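Local coordinates for YesW protein (PDB 2ZUX) that cleaves type I rhamnogalacturonan of plant cell walls by endo-acting elimination, requires calcium or manganese, and releases oligosaccharides that carry an unsaturated galacturonic acid at the non-reducing end, at residues Pro501-Asp506 / Ala552-Ala557; Asn325-Ile330 / Tyr558-His563; Trp511-Val516 / Pro545-Gly550. All coordinates share one frame; numbering follows the deposited sequence.

Contact 1 of 3, residues Pro501-Asp506 / Ala552-Ala557; sequences PTLQAD and AWQNIA. With CA (calcium ion), chain D; CA (calcium ion), chain E.
Gln554 reaches the strand at Gln504 through a fully stretched side chain: CG is anti to the backbone N (chi1 -169°), CD continues the line (chi2 172°), and the last torsion sets the carboxamide against the peptide groups on both sides of the Gln504 CA. The amide then works as a two-point clamp. Its OE1 accepts the backbone N-H of Gln504 (Gln504 N to Gln554 OE1 2.9 Å), in the carbonyl plane and on a lone pair, with a nearly straight bond of 165°. Its NE2 donates to the carbonyl of the same residue (Gln554 NE2 to Gln504 O 2.9 Å), again on a lone pair in the carbonyl plane. Leu503 crosses the glutamine at a slant, its methyl CD1 lying 3.5 Å from Gln554 OE1. A water sits 2.8 Å from both Pro501 O and Gln554 OE1, and Phe454 packs on the glutamine too. The side chain of Gln504 leads elsewhere, NE2 bonding Gly455 O.

Strand 503-505 gives Leu503 O and Ala505 O to strand 514-519, where Thr502 and Leu503 facing Val516 form a classic beta bulge. The N-H and C=O of Gln504 project from the other edge, and the glutamine amide meets them much as a neighbouring strand would. Just beyond the clamp, Asn555 O and Ala557 O bind a calcium ion (Ala557 O to calcium 2.4 Å). Both backbone polar groups of Gln504 are thus satisfied by one neutral side chain, which ties the propeller strand to the turn and the residue after it, the source of two calcium ligands, without burying a charge.

Contact 2 of 3, residues Asn325-Ile330 / Tyr558-His563; sequences NHNLSI and YNQPPH. With CA (calcium ion), chain C; CA (calcium ion), chain D; RAM (alpha-L-rhamnopyranose), chain M.
One face of the His326 imidazole is covered by Tyr558, whose CE2 stands 3.4 Å above the His326 ring plane, displaced toward the rim; at the imidazole edge, in its plane, lies a water of the calcium shell. The two side chains run side by side in the same direction, but the planes are inclined by 50°, an oblique pairing in which Tyr558 CD2 comes 3.3 Å from His326 CD2. The imidazole is fixed at both nitrogens: His326 NE2 binds a calcium ion at 2.2 Å, a site completed by His362, Asp364, Glu385 and water, while ND1 bonds the hydroxyl of Tyr288.

At the root of the two side chains the backbones join, Tyr558 N donating to His326 O (3.0 Å). Gln560 folds back at chi2 (-63°), which carries its NE2 to Tyr558 O at 3.0 Å; the bond is straight, though the donor stands above the carbonyl plane. The bent chain also places Gln560 CG 3.6 Å from Asn327 CB.

At its far end Tyr558 OH lies 3.0 Å from O2 of a bound rhamnose; the sugar is hydrogen-bonded by Thr497 OG1. An alanine in place of Tyr558 would probably uncover one face of the calcium-bound imidazole and remove part of the wall of the sugar site. A second calcium is gripped next door by Asn559 OD1. This is a substrate-binding pocket of a family 11 polysaccharide lyase, its tyrosine lodged between sugar and metal site.

Contact 3 of 3, residues Trp511-Val516 / Pro545-Gly550; sequences WREEVV and PVYRLG. With CA (calcium ion), chain E.
Glu513 OE2 accepts a short hydrogen bond from the phenol of Tyr547 (Tyr547 OH to Glu513 OE2 2.6 Å). The hydroxyl comes to the anti side of the carboxylate, 22° out of its plane, and the carboxylate sits at the edge of the tyrosine ring, with the two planes 66° apart. On that edge Tyr547 CE1 lies 3.3 Å from Glu513 OE2. Both side chains reach far to meet: Glu513 is extended beyond CG, while Tyr547 swings its ring outward from helix 547-553 with CG anti to the backbone N (chi1 -173°). The other carboxylate oxygen, OE1, forms a salt bridge with Arg464, and Pro562 packs on Glu513 and Tyr547 alike. A buried carboxylate with an arginine and a phenol among its partners would probably stay ionised.

Glu513 is flanked by calcium ligands of the connection between propeller strands 503-505 and 514-519. Asp506, Leu508, Asp510, Arg512 and Glu514 follow at every second position, the same spacing as in the calcium loop of Asp121 to Glu129. Arg512 binds through its carbonyl (Arg512 O to calcium 2.3 Å). Glu514 is bidentate, its OE1 2.6 Å and OE2 2.5 Å from the ion. Alternation along the chain sends the side chains of Arg512 and Glu513 to different sides, the arginine laying its CD 3.5 Å above the centre of the Trp511 indole.

All three contacts are buried, contact 1 nearest the middle of the chain and the other two somewhat farther out. Contacts 1 and 3 use the same elements, helix 547-553 and the neighbouring strands 503-505 and 514-519, and they share one calcium ion, to which each contributes ligands. Contact 1 meets contact 2 at a different calcium, with ligands from both and two waters in common; Pro562 of contact 2 packs against the glutamate and tyrosine of contact 3. Their chemistry differs: a neutral amide satisfies strand backbone in contact 1, aromatic rings beside a metal and a sugar dominate contact 2, and contact 3 rests on one short hydrogen bond from a phenol to an arginine-paired carboxylate.

Contact 1 of 3, residues Pro501-Asp506 / Ala552-Ala557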
loop_
_atom_site.group_PDB
_atom_site.type_symbol
_atom_site.label_atom_id
_atom_site.label_comp_id
_atom_site.label_asym_id
_atom_site.label_seq_id
_atom_site.Cartn_x
_atom_site.Cartn_y
_atom_site.Cartn_z
ATOM N N PRO A 501 5.538 -4.293 -7.792
ATOM C CA PRO A 501 4.423 -4.145 -8.708
ATOM C C PRO A 501 3.877 -2.723 -8.614
ATOM O O PRO A 501 4.061 -2.055 -7.588
ATOM C CB PRO A 501 3.400 -5.142 -8.162
ATOM C CG PRO A 501 3.662 -5.160 -6.692
ATOM C CD PRO A 501 5.167 -5.057 -6.584
ATOM N N THR A 502 3.199 -2.265 -9.653
ATOM C CA THR A 502 2.499 -0.994 -9.565
ATOM C C THR A 502 1.564 -0.985 -8.347
ATOM O O THR A 502 1.512 0.014 -7.629
ATOM C CB THR A 502 1.817 -0.648 -10.916
ATOM O OG1 THR A 502 2.809 -0.067 -11.776
ATOM C CG2 THR A 502 0.690 0.345 -10.771
ATOM N N LEU A 503 0.884 -2.099 -8.078
ATOM C CA LEU A 503 0.092 -2.223 -6.855
ATOM C C LEU A 503 -0.229 -3.676 -6.603
ATOM O O LEU A 503 -0.475 -4.422 -7.550
ATOM C CB LEU A 503 -1.216 -1.422 -6.947
ATOM C CG LEU A 503 -2.087 -1.339 -5.682
ATOM C CD1 LEU A 503 -1.370 -0.634 -4.534
ATOM C CD2 LEU A 503 -3.417 -0.676 -5.996
ATOM N N GLN A 504 -0.205 -4.079 -5.336
ATOM C CA GLN A 504 -0.780 -5.355 -4.915
ATOM C C GLN A 504 -1.880 -5.056 -3.908
ATOM O O GLN A 504 -1.633 -4.379 -2.910
ATOM C CB GLN A 504 0.272 -6.247 -4.269
ATOM C CG GLN A 504 -0.278 -7.558 -3.723
ATOM C CD GLN A 504 0.775 -8.316 -2.948
ATOM O OE1 GLN A 504 1.812 -8.709 -3.508
ATOM N NE2 GLN A 504 0.539 -8.497 -1.648
ATOM N N ALA A 505 -3.099 -5.532 -4.164
ATOM C CA ALA A 505 -4.224 -5.269 -3.264
ATOM C C ALA A 505 -5.378 -6.172 -3.624
ATOM O O ALA A 505 -5.588 -6.482 -4.805
ATOM C CB ALA A 505 -4.677 -3.817 -3.375
ATOM N N ASP A 506 -6.153 -6.563 -2.619
ATOM C CA ASP A 506 -7.452 -7.192 -2.892
ATOM C C ASP A 506 -8.428 -6.120 -3.363
ATOM O O ASP A 506 -9.131 -5.503 -2.553
ATOM C CB ASP A 506 -8.001 -7.895 -1.656
ATOM C CG ASP A 506 -9.394 -8.445 -1.876
ATOM O OD1 ASP A 506 -9.782 -8.664 -3.050
ATOM O OD2 ASP A 506 -10.095 -8.658 -0.876
ATOM N N ALA A 552 -3.019 2.135 1.344
ATOM C CA ALA A 552 -2.792 3.572 1.229
ATOM C C ALA A 552 -1.307 3.944 1.273
ATOM O O ALA A 552 -0.894 4.834 0.539
ATOM C CB ALA A 552 -3.582 4.342 2.287
ATOM N N TRP A 553 -0.507 3.276 2.114
ATOM C CA TRP A 553 0.923 3.601 2.160
ATOM C C TRP A 553 1.807 2.729 1.273
ATOM O O TRP A 553 3.026 2.911 1.268
ATOM C CB TRP A 553 1.502 3.712 3.593
ATOM C CG TRP A 553 1.324 2.539 4.533
ATOM C CD1 TRP A 553 0.637 2.573 5.715
ATOM C CD2 TRP A 553 1.890 1.208 4.440
ATOM N NE1 TRP A 553 0.717 1.364 6.343
ATOM C CE2 TRP A 553 1.456 0.498 5.579
ATOM C CE3 TRP A 553 2.680 0.536 3.486
ATOM C CZ2 TRP A 553 1.801 -0.837 5.814
ATOM C CZ3 TRP A 553 3.008 -0.802 3.714
ATOM C CH2 TRP A 553 2.560 -1.468 4.870
ATOM N N GLN A 554 1.220 1.815 0.498
ATOM C CA GLN A 554 2.060 0.917 -0.300
ATOM C C GLN A 554 3.042 1.673 -1.198
ATOM O O GLN A 554 4.209 1.278 -1.327
ATOM C CB GLN A 554 1.239 -0.066 -1.132
ATOM C CG GLN A 554 2.115 -1.162 -1.735
ATOM C CD GLN A 554 1.295 -2.243 -2.393
ATOM O OE1 GLN A 554 1.420 -2.494 -3.597
ATOM N NE2 GLN A 554 0.428 -2.886 -1.614
ATOM N N ASN A 555 2.595 2.769 -1.795
ATOM C CA ASN A 555 3.464 3.516 -2.705
ATOM C C ASN A 555 4.660 4.152 -2.030
ATOM O O ASN A 555 5.652 4.427 -2.688
ATOM C CB ASN A 555 2.679 4.591 -3.487
ATOM C CG ASN A 555 2.219 5.753 -2.614
ATOM O OD1 ASN A 555 1.095 5.744 -2.079
ATOM N ND2 ASN A 555 3.031 6.776 -2.519
ATOM N N ILE A 556 4.555 4.449 -0.739
ATOM C CA ILE A 556 5.526 5.369 -0.173
ATOM C C ILE A 556 6.939 4.811 -0.172
ATOM O O ILE A 556 7.175 3.628 0.148
ATOM C CB ILE A 556 5.124 5.933 1.200
ATOM C CG1 ILE A 556 5.369 4.920 2.310
ATOM C CG2 ILE A 556 3.684 6.456 1.170
ATOM C CD1 ILE A 556 5.107 5.470 3.701
ATOM N N ALA A 557 7.861 5.687 -0.566
ATOM C CA ALA A 557 9.292 5.398 -0.569
ATOM C C ALA A 557 9.548 3.954 -1.011
ATOM O O ALA A 557 9.184 3.595 -2.141
ATOM C CB ALA A 557 9.916 5.738 0.788
HETATM CA CA CA D . 7.592 4.025 -3.853
HETATM CA CA CA E . -9.391 -10.327 -4.736
HETATM O O HOH W 1 3.558 -1.361 -4.914
HETATM O O HOH W 2 9.449 4.072 -5.226
HETATM O O HOH W 3 7.746 6.406 -3.802
HETATM O O HOH W 4 -9.737 -12.589 -5.592
#

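Contact 2 of 3, residues Asn325-Ile330 / Tyr558-His563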
loop_
_atom_site.group_PDB
_atom_site.type_symbol
_atom_site.label_atom_id
_atom_site.label_comp_id
_atom_site.label_asym_id
_atom_site.label_seq_id
_atom_site.Cartn_x
_atom_site.Cartn_y
_atom_site.Cartn_z
ATOM N N ASN A 325 12.488 4.218 8.921
ATOM C CA ASN A 325 12.770 3.432 7.732
ATOM C C ASN A 325 12.382 4.222 6.482
ATOM O O ASN A 325 11.786 5.292 6.563
ATOM C CB ASN A 325 11.893 2.180 7.751
ATOM C CG ASN A 325 12.544 0.983 8.432
ATOM O OD1 ASN A 325 13.404 1.116 9.315
ATOM N ND2 ASN A 325 12.127 -0.209 8.012
ATOM N N HIS A 326 12.694 3.669 5.309
ATOM C CA HIS A 326 12.091 4.152 4.052
ATOM C C HIS A 326 10.648 3.656 3.892
ATOM O O HIS A 326 10.199 3.381 2.778
ATOM C CB HIS A 326 12.858 3.657 2.825
ATOM C CG HIS A 326 14.339 3.846 2.889
ATOM N ND1 HIS A 326 14.954 5.074 2.758
ATOM C CD2 HIS A 326 15.329 2.941 3.040
ATOM C CE1 HIS A 326 16.264 4.913 2.826
ATOM N NE2 HIS A 326 16.516 3.625 2.985
ATOM N N ASN A 327 9.945 3.514 5.009
ATOM C CA ASN A 327 8.582 2.990 5.040
ATOM C C ASN A 327 8.074 3.115 6.468
ATOM O O ASN A 327 8.839 3.400 7.385
ATOM C CB ASN A 327 8.482 1.540 4.494
ATOM C CG ASN A 327 9.761 0.729 4.671
ATOM O OD1 ASN A 327 10.470 0.427 3.689
ATOM N ND2 ASN A 327 10.060 0.360 5.898
ATOM N N LEU A 328 6.774 2.937 6.644
ATOM C CA LEU A 328 6.151 2.959 7.964
ATOM C C LEU A 328 4.952 2.016 7.955
ATOM O O LEU A 328 4.554 1.520 6.898
ATOM C CB LEU A 328 5.754 4.387 8.375
ATOM C CG LEU A 328 4.953 5.285 7.431
ATOM C CD1 LEU A 328 3.535 4.777 7.184
ATOM C CD2 LEU A 328 4.906 6.697 7.989
ATOM N N SER A 329 4.396 1.750 9.130
ATOM C CA SER A 329 3.137 1.025 9.245
ATOM C C SER A 329 2.205 1.805 10.155
ATOM O O SER A 329 2.645 2.668 10.919
ATOM C CB SER A 329 3.335 -0.363 9.847
ATOM O OG SER A 329 4.324 -1.122 9.164
ATOM N N ILE A 330 0.913 1.494 10.064
ATOM C CA ILE A 330 -0.110 2.144 10.882
ATOM C C ILE A 330 -1.028 1.066 11.421
ATOM O O ILE A 330 -1.562 0.266 10.653
ATOM C CB ILE A 330 -0.971 3.121 10.046
ATOM C CG1 ILE A 330 -0.113 4.096 9.242
ATOM C CG2 ILE A 330 -1.972 3.851 10.947
ATOM C CD1 ILE A 330 0.546 5.160 10.060
ATOM N N TYR A 558 10.180 3.123 -0.185
ATOM C CA TYR A 558 10.404 1.735 -0.576
ATOM C C TYR A 558 9.214 0.858 -0.227
ATOM O O TYR A 558 9.091 0.343 0.888
ATOM C CB TYR A 558 11.708 1.191 0.009
ATOM C CG TYR A 558 12.967 1.869 -0.522
ATOM C CD1 TYR A 558 12.951 2.643 -1.687
ATOM C CD2 TYR A 558 14.181 1.724 0.146
ATOM C CE1 TYR A 558 14.122 3.250 -2.163
ATOM C CE2 TYR A 558 15.347 2.332 -0.326
ATOM C CZ TYR A 558 15.296 3.103 -1.477
ATOM O OH TYR A 558 16.419 3.724 -1.975
ATOM N N ASN A 559 8.348 0.695 -1.231
ATOM C CA ASN A 559 7.058 0.014 -1.100
ATOM C C ASN A 559 7.196 -1.281 -0.316
ATOM O O ASN A 559 8.045 -2.112 -0.653
ATOM C CB ASN A 559 6.505 -0.391 -2.479
ATOM C CG ASN A 559 6.457 0.746 -3.495
ATOM O OD1 ASN A 559 7.273 1.673 -3.489
ATOM N ND2 ASN A 559 5.535 0.622 -4.440
ATOM N N GLN A 560 6.333 -1.457 0.689
ATOM C CA GLN A 560 6.262 -2.683 1.488
ATOM C C GLN A 560 4.905 -3.344 1.297
ATOM O O GLN A 560 3.925 -2.656 1.010
ATOM C CB GLN A 560 6.457 -2.369 2.972
ATOM C CG GLN A 560 7.824 -1.788 3.297
ATOM C CD GLN A 560 8.952 -2.742 2.997
ATOM O OE1 GLN A 560 9.054 -3.812 3.599
ATOM N NE2 GLN A 560 9.809 -2.364 2.056
ATOM N N PRO A 561 4.850 -4.680 1.455
ATOM C CA PRO A 561 3.592 -5.396 1.291
ATOM C C PRO A 561 2.620 -5.154 2.442
ATOM O O PRO A 561 3.043 -4.818 3.553
ATOM C CB PRO A 561 4.028 -6.868 1.273
ATOM C CG PRO A 561 5.284 -6.899 2.098
ATOM C CD PRO A 561 5.969 -5.596 1.777
ATOM N N PRO A 562 1.320 -5.320 2.183
ATOM C CA PRO A 562 0.319 -5.089 3.220
ATOM C C PRO A 562 0.113 -6.290 4.133
ATOM O O PRO A 562 0.398 -7.434 3.757
ATOM C CB PRO A 562 -0.945 -4.800 2.412
ATOM C CG PRO A 562 -0.773 -5.636 1.165
ATOM C CD PRO A 562 0.713 -5.666 0.882
ATOM N N HIS A 563 -0.392 -6.006 5.331
ATOM C CA HIS A 563 -0.708 -7.014 6.336
ATOM C C HIS A 563 -2.104 -6.811 6.894
ATOM O O HIS A 563 -2.647 -5.712 6.845
ATOM C CB HIS A 563 0.315 -6.943 7.467
ATOM C CG HIS A 563 1.616 -7.581 7.117
ATOM N ND1 HIS A 563 2.715 -6.877 6.674
ATOM C CD2 HIS A 563 1.972 -8.884 7.110
ATOM C CE1 HIS A 563 3.696 -7.727 6.414
ATOM N NE2 HIS A 563 3.269 -8.948 6.672
HETATM CA CA CA C . 18.211 2.583 3.823
HETATM CA CA CA D . 7.592 4.025 -3.853
HETATM C C1 RAM M . 15.059 3.351 -6.357
HETATM C C2 RAM M . 15.783 2.373 -5.436
HETATM C C3 RAM M . 16.245 1.128 -6.202
HETATM C C4 RAM M . 17.057 1.512 -7.442
HETATM C C5 RAM M . 16.263 2.506 -8.294
HETATM C C6 RAM M . 17.111 3.001 -9.458
HETATM O O1 RAM M . 13.788 2.845 -6.701
HETATM O O2 RAM M . 16.889 3.050 -4.873
HETATM O O3 RAM M . 17.009 0.279 -5.368
HETATM O O4 RAM M . 17.399 0.347 -8.172
HETATM O O5 RAM M . 15.829 3.623 -7.520
HETATM O O HOH W 5 19.589 4.234 3.520
HETATM O O HOH W 6 18.902 1.890 1.938
HETATM O O HOH W 2 9.449 4.072 -5.226
HETATM O O HOH W 3 7.746 6.406 -3.802
#

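Contact 3 of 3, residues Trp511-Val516 / Pro545-Gly550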
loop_
_atom_site.group_PDB
_atom_site.type_symbol
_atom_site.label_atom_id
_atom_site.label_comp_id
_atom_site.label_asym_id
_atom_site.label_seq_id
_atom_site.Cartn_x
_atom_site.Cartn_y
_atom_site.Cartn_z
ATOM N N TRP A 511 -11.105 -12.874 -1.422
ATOM C CA TRP A 511 -10.075 -12.360 -0.525
ATOM C C TRP A 511 -8.644 -12.407 -1.049
ATOM O O TRP A 511 -7.776 -11.734 -0.486
ATOM C CB TRP A 511 -10.158 -13.067 0.827
ATOM C CG TRP A 511 -9.861 -14.535 0.773
ATOM C CD1 TRP A 511 -10.741 -15.534 0.468
ATOM C CD2 TRP A 511 -8.605 -15.176 1.049
ATOM N NE1 TRP A 511 -10.109 -16.757 0.529
ATOM C CE2 TRP A 511 -8.796 -16.568 0.873
ATOM C CE3 TRP A 511 -7.332 -14.710 1.416
ATOM C CZ2 TRP A 511 -7.768 -17.499 1.066
ATOM C CZ3 TRP A 511 -6.311 -15.644 1.609
ATOM C CH2 TRP A 511 -6.537 -17.018 1.429
ATOM N N ARG A 512 -8.372 -13.175 -2.103
ATOM C CA ARG A 512 -7.010 -13.186 -2.626
ATOM C C ARG A 512 -6.652 -11.818 -3.204
ATOM O O ARG A 512 -7.527 -11.043 -3.595
ATOM C CB ARG A 512 -6.797 -14.304 -3.644
ATOM C CG ARG A 512 -6.439 -15.660 -3.017
ATOM C CD ARG A 512 -7.640 -16.378 -2.393
ATOM N NE ARG A 512 -8.718 -16.657 -3.345
ATOM C CZ ARG A 512 -8.719 -17.666 -4.212
ATOM N NH1 ARG A 512 -9.753 -17.829 -5.023
ATOM N NH2 ARG A 512 -7.693 -18.507 -4.277
ATOM N N GLU A 513 -5.359 -11.515 -3.232
ATOM C CA GLU A 513 -4.897 -10.216 -3.680
ATOM C C GLU A 513 -4.664 -10.181 -5.186
ATOM O O GLU A 513 -4.120 -11.113 -5.751
ATOM C CB GLU A 513 -3.615 -9.863 -2.935
ATOM C CG GLU A 513 -3.791 -9.843 -1.429
ATOM C CD GLU A 513 -2.510 -9.517 -0.703
ATOM O OE1 GLU A 513 -1.772 -10.468 -0.379
ATOM O OE2 GLU A 513 -2.243 -8.310 -0.490
ATOM N N GLU A 514 -5.094 -9.091 -5.813
ATOM C CA GLU A 514 -4.797 -8.833 -7.222
ATOM C C GLU A 514 -3.427 -8.186 -7.334
ATOM O O GLU A 514 -2.909 -7.605 -6.365
ATOM C CB GLU A 514 -5.843 -7.903 -7.833
ATOM C CG GLU A 514 -7.190 -8.552 -8.130
ATOM C CD GLU A 514 -7.872 -9.137 -6.896
ATOM O OE1 GLU A 514 -8.104 -8.390 -5.913
ATOM O OE2 GLU A 514 -8.172 -10.356 -6.900
ATOM N N VAL A 515 -2.834 -8.299 -8.518
ATOM C CA VAL A 515 -1.587 -7.603 -8.813
ATOM C C VAL A 515 -1.801 -6.713 -10.019
ATOM O O VAL A 515 -2.373 -7.140 -11.026
ATOM C CB VAL A 515 -0.431 -8.559 -9.124
ATOM C CG1 VAL A 515 0.882 -7.788 -9.175
ATOM C CG2 VAL A 515 -0.348 -9.658 -8.094
ATOM N N VAL A 516 -1.341 -5.472 -9.907
ATOM C CA VAL A 516 -1.338 -4.544 -11.020
ATOM C C VAL A 516 0.116 -4.362 -11.443
ATOM O O VAL A 516 0.924 -3.838 -10.667
ATOM C CB VAL A 516 -1.940 -3.182 -10.629
ATOM C CG1 VAL A 516 -1.996 -2.251 -11.848
ATOM C CG2 VAL A 516 -3.326 -3.366 -10.009
ATOM N N PRO A 545 -8.968 -3.051 9.049
ATOM C CA PRO A 545 -8.411 -1.746 9.422
ATOM C C PRO A 545 -6.906 -1.545 9.263
ATOM O O PRO A 545 -6.487 -0.399 9.228
ATOM C CB PRO A 545 -8.814 -1.601 10.898
ATOM C CG PRO A 545 -9.029 -2.997 11.373
ATOM C CD PRO A 545 -9.629 -3.704 10.200
ATOM N N VAL A 546 -6.104 -2.610 9.211
ATOM C CA VAL A 546 -4.653 -2.483 8.993
ATOM C C VAL A 546 -4.302 -2.706 7.515
ATOM O O VAL A 546 -3.447 -1.996 6.953
ATOM C CB VAL A 546 -3.853 -3.449 9.918
ATOM C CG1 VAL A 546 -2.381 -3.499 9.540
ATOM C CG2 VAL A 546 -4.000 -3.011 11.360
ATOM N N TYR A 547 -4.951 -3.679 6.881
ATOM C CA TYR A 547 -4.704 -3.939 5.471
ATOM C C TYR A 547 -5.058 -2.721 4.621
ATOM O O TYR A 547 -4.286 -2.317 3.749
ATOM C CB TYR A 547 -5.483 -5.169 5.003
ATOM C CG TYR A 547 -5.140 -5.591 3.590
ATOM C CD1 TYR A 547 -4.219 -6.597 3.349
ATOM C CD2 TYR A 547 -5.749 -4.971 2.504
ATOM C CE1 TYR A 547 -3.896 -6.977 2.043
ATOM C CE2 TYR A 547 -5.442 -5.335 1.205
ATOM C CZ TYR A 547 -4.530 -6.339 0.984
ATOM O OH TYR A 547 -4.256 -6.680 -0.317
ATOM N N ARG A 548 -6.233 -2.141 4.854
ATOM C CA ARG A 548 -6.672 -1.002 4.041
ATOM C C ARG A 548 -5.676 0.142 4.136
ATOM O O ARG A 548 -5.382 0.830 3.150
ATOM C CB ARG A 548 -8.067 -0.528 4.467
ATOM C CG ARG A 548 -8.581 0.712 3.722
ATOM C CD ARG A 548 -8.700 0.397 2.249
ATOM N NE ARG A 548 -9.042 1.531 1.381
ATOM C CZ ARG A 548 -8.154 2.313 0.765
ATOM N NH1 ARG A 548 -6.848 2.169 0.989
ATOM N NH2 ARG A 548 -8.582 3.277 -0.045
ATOM N N LEU A 549 -5.170 0.367 5.342
ATOM C CA LEU A 549 -4.180 1.417 5.552
ATOM C C LEU A 549 -2.855 1.078 4.876
ATOM O O LEU A 549 -2.183 1.976 4.377
ATOM C CB LEU A 549 -3.990 1.718 7.044
ATOM C CG LEU A 549 -5.280 2.161 7.751
ATOM C CD1 LEU A 549 -4.993 2.433 9.219
ATOM C CD2 LEU A 549 -5.898 3.384 7.093
ATOM N N GLY A 550 -2.496 -0.204 4.856
ATOM C CA GLY A 550 -1.318 -0.668 4.113
ATOM C C GLY A 550 -1.393 -0.383 2.620
ATOM O O GLY A 550 -0.387 -0.016 1.996
HETATM CA CA CA E . -9.391 -10.327 -4.736
HETATM O O HOH W 4 -9.737 -12.589 -5.592
#